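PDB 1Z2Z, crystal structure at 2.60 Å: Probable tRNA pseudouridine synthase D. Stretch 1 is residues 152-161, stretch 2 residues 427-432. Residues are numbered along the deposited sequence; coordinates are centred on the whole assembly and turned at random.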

# COMPACT_ATOMS: atom_id res chain seq x y z
N LEU A 152 -3.53 -25.93 8.28
CA LEU A 152 -2.64 -24.81 8.54
C LEU A 152 -3.39 -23.53 8.19
O LEU A 152 -3.18 -22.48 8.81
CB LEU A 152 -1.38 -24.93 7.68
CG LEU A 152 -0.08 -24.27 8.15
CD1 LEU A 152 1.06 -24.68 7.23
CD2 LEU A 152 -0.22 -22.75 8.18
N LEU A 153 -4.27 -23.62 7.20
CA LEU A 153 -5.06 -22.47 6.76
C LEU A 153 -6.16 -22.12 7.76
O LEU A 153 -6.37 -20.94 8.07
CB LEU A 153 -5.71 -22.77 5.40
CG LEU A 153 -4.83 -22.74 4.15
CD1 LEU A 153 -5.55 -23.41 2.99
CD2 LEU A 153 -4.46 -21.30 3.80
N LYS A 154 -6.84 -23.14 8.27
CA LYS A 154 -7.92 -22.94 9.22
C LYS A 154 -7.43 -22.26 10.49
O LYS A 154 -8.14 -21.44 11.07
CB LYS A 154 -8.59 -24.28 9.57
CG LYS A 154 -9.86 -24.14 10.41
CD LYS A 154 -9.57 -24.08 11.91
CE LYS A 154 -10.72 -23.44 12.70
NZ LYS A 154 -10.84 -21.97 12.44
N LYS A 155 -6.23 -22.61 10.92
CA LYS A 155 -5.67 -22.02 12.13
C LYS A 155 -5.31 -20.56 11.87
O LYS A 155 -5.67 -19.67 12.65
CB LYS A 155 -4.43 -22.80 12.59
CG LYS A 155 -4.34 -23.01 14.11
CD LYS A 155 -2.96 -23.51 14.53
CE LYS A 155 -2.90 -23.88 16.02
NZ LYS A 155 -3.30 -22.78 16.94
N THR A 156 -4.61 -20.30 10.77
CA THR A 156 -4.21 -18.94 10.43
C THR A 156 -5.45 -18.06 10.28
O THR A 156 -5.44 -16.89 10.64
CB THR A 156 -3.41 -18.88 9.10
OG1 THR A 156 -2.40 -19.90 9.10
CG2 THR A 156 -2.74 -17.52 8.95
N THR A 157 -6.51 -18.65 9.74
CA THR A 157 -7.80 -17.98 9.53
C THR A 157 -8.43 -17.66 10.89
O THR A 157 -8.70 -16.51 11.20
CB THR A 157 -8.77 -18.88 8.74
OG1 THR A 157 -8.21 -19.19 7.46
CG2 THR A 157 -10.11 -18.20 8.55
N ASP A 158 -8.65 -18.71 11.69
CA ASP A 158 -9.24 -18.57 13.02
C ASP A 158 -8.66 -17.40 13.80
O ASP A 158 -9.40 -16.53 14.28
CB ASP A 158 -9.05 -19.84 13.86
CG ASP A 158 -8.93 -19.54 15.36
OD1 ASP A 158 -7.82 -19.18 15.82
OD2 ASP A 158 -9.94 -19.66 16.08
N GLU A 159 -7.34 -17.37 13.96
CA GLU A 159 -6.72 -16.29 14.71
C GLU A 159 -7.10 -14.97 14.07
O GLU A 159 -7.38 -13.99 14.76
CB GLU A 159 -5.20 -16.44 14.76
CG GLU A 159 -4.74 -17.41 15.82
CD GLU A 159 -3.24 -17.57 15.88
OE1 GLU A 159 -2.52 -16.56 16.07
OE2 GLU A 159 -2.76 -18.72 15.73
N ILE A 160 -7.13 -14.96 12.74
CA ILE A 160 -7.47 -13.75 12.01
C ILE A 160 -8.90 -13.34 12.30
O ILE A 160 -9.17 -12.21 12.71
CB ILE A 160 -7.29 -13.95 10.50
CG1 ILE A 160 -5.80 -14.03 10.17
CG2 ILE A 160 -7.93 -12.81 9.75
CD1 ILE A 160 -5.51 -14.23 8.71
N LEU A 161 -9.82 -14.26 12.09
CA LEU A 161 -11.23 -13.99 12.32
C LEU A 161 -11.43 -13.47 13.74
O LEU A 161 -12.24 -12.57 13.96
CB LEU A 161 -12.04 -15.27 12.10
CG LEU A 161 -13.18 -15.22 11.06
CD1 LEU A 161 -12.72 -14.54 9.77
CD2 LEU A 161 -13.65 -16.63 10.78
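Stretch 2 (427-432) REYMKV

One residue dominates stretch 2's side of the contact: the helix covers 107 Å² of Tyr429, against 25 Å² of Glu428 and 11 Å² of Lys431. The ring of Tyr429 is set as a knob into a hole formed by Leu153, Thr156, Thr157 and Ile160; 284 Å² is buried in all, both sides summed. These four positions, spaced by three and four residues, fall on one face of a helix, for residues 152-161 are helical throughout and belong to a longer helix that runs on at both ends.

Stretch 2 is the end of another helix, distant in sequence, and its last turn runs roughly opposite to the direction of stretch 1. Residues 427-430 are helical, and Lys431 then leaves the helical region with positive phi (phi/psi 40/60), while Val432 is extended and out of reach. The backbones come closest at Thr156 and Tyr429, whose CA atoms lie 6.6 Å apart. The CA-to-CB bond of Tyr429 points sideways, but with chi1 in the m well the long side chain brings its far end up to the helix.

The walls of the hole meet the ring in several ways. Thr156 points toward stretch 2 and lays its methyl over one face: CG2 is 4.2 Å from the centroid of the Tyr429 ring and only 10° off the ring normal, a good CH-pi arrangement. Threonine suits this place because its hydroxyl can turn back to its own helix, Thr156 OG1 donating to Leu152 O at 2.7 Å, which leaves the methyl for the ring. Leu153 and Ile160 are apolar branched chains, fit to fill buried space beside an aromatic ring: Leu153 CD2 meets its edge, 3.8 Å from Tyr429 CD2, and Ile160 CD1 comes within a tight 3.3 Å of Tyr429 CE1.

The phenol has a polar partner, also at the ring edge. Tyr429 OH donates a hydrogen bond to Thr157 OG1 at 3.2 Å, and Thr157 OG1 donates to Leu153 O at 2.6 Å, so the threonine hydroxyl links the tyrosine to the helix backbone.

Beside the ring, the backbone of stretch 2 also packs closely: Thr156 CG2 lies 3.2 Å from Glu428 O. Lys431 NZ donates to Glu428 O at 2.8 Å, the long lysine side chain folding back along its own segment. Glu428 CB approaches Ile160 CD1 at 4.4 Å. On the helix, charged Lys154 and Asp158 point away from the contact, which suits its more exposed side.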

# COMPACT_ATOMS: atom_id res chain seq x y z
N ARG A 427 0.63 -11.75 3.57
CA ARG A 427 1.76 -11.85 4.48
C ARG A 427 1.45 -12.73 5.71
O ARG A 427 2.29 -13.52 6.13
CB ARG A 427 2.19 -10.46 4.91
CG ARG A 427 3.54 -10.42 5.61
CD ARG A 427 3.90 -9.00 6.05
NE ARG A 427 3.53 -8.76 7.44
CZ ARG A 427 4.30 -9.03 8.48
NH1 ARG A 427 5.51 -9.54 8.32
NH2 ARG A 427 3.85 -8.80 9.71
N GLU A 428 0.27 -12.60 6.30
CA GLU A 428 -0.06 -13.41 7.47
C GLU A 428 -0.29 -14.87 7.10
O GLU A 428 -0.22 -15.76 7.96
CB GLU A 428 -1.31 -12.86 8.19
CG GLU A 428 -1.18 -11.43 8.72
CD GLU A 428 -0.07 -11.25 9.75
OE1 GLU A 428 0.75 -10.31 9.57
OE2 GLU A 428 -0.01 -12.04 10.74
N TYR A 429 -0.56 -15.13 5.82
CA TYR A 429 -0.77 -16.49 5.35
C TYR A 429 0.47 -17.16 4.81
O TYR A 429 0.63 -18.37 4.94
CB TYR A 429 -1.82 -16.54 4.24
CG TYR A 429 -3.22 -16.52 4.75
CD1 TYR A 429 -3.84 -15.33 5.09
CD2 TYR A 429 -3.94 -17.71 4.91
CE1 TYR A 429 -5.13 -15.31 5.58
CE2 TYR A 429 -5.25 -17.70 5.41
CZ TYR A 429 -5.83 -16.49 5.73
OH TYR A 429 -7.10 -16.44 6.23
N MSE A 430 1.36 -16.39 4.20
CA MSE A 430 2.56 -16.96 3.63
C MSE A 430 3.79 -16.71 4.47
O MSE A 430 4.73 -17.50 4.44
CB MSE A 430 2.83 -16.40 2.24
CG MSE A 430 1.87 -16.88 1.17
SE MSE A 430 2.08 -15.79 -0.41
CE MSE A 430 3.49 -16.81 -1.28
N LYS A 431 3.78 -15.61 5.21
CA LYS A 431 4.91 -15.24 6.05
C LYS A 431 6.23 -15.53 5.33
O LYS A 431 7.03 -16.32 5.81
CB LYS A 431 4.87 -16.01 7.38
CG LYS A 431 3.65 -15.72 8.25
CD LYS A 431 3.80 -16.27 9.66
CE LYS A 431 2.54 -16.06 10.49
NZ LYS A 431 1.37 -16.88 10.04
N VAL A 432 6.44 -14.90 4.19
CA VAL A 432 7.67 -15.10 3.44
C VAL A 432 8.22 -13.77 2.98
O VAL A 432 7.58 -12.74 3.13
CB VAL A 432 7.46 -16.00 2.20
CG1 VAL A 432 7.15 -17.43 2.62
CG2 VAL A 432 6.34 -15.44 1.36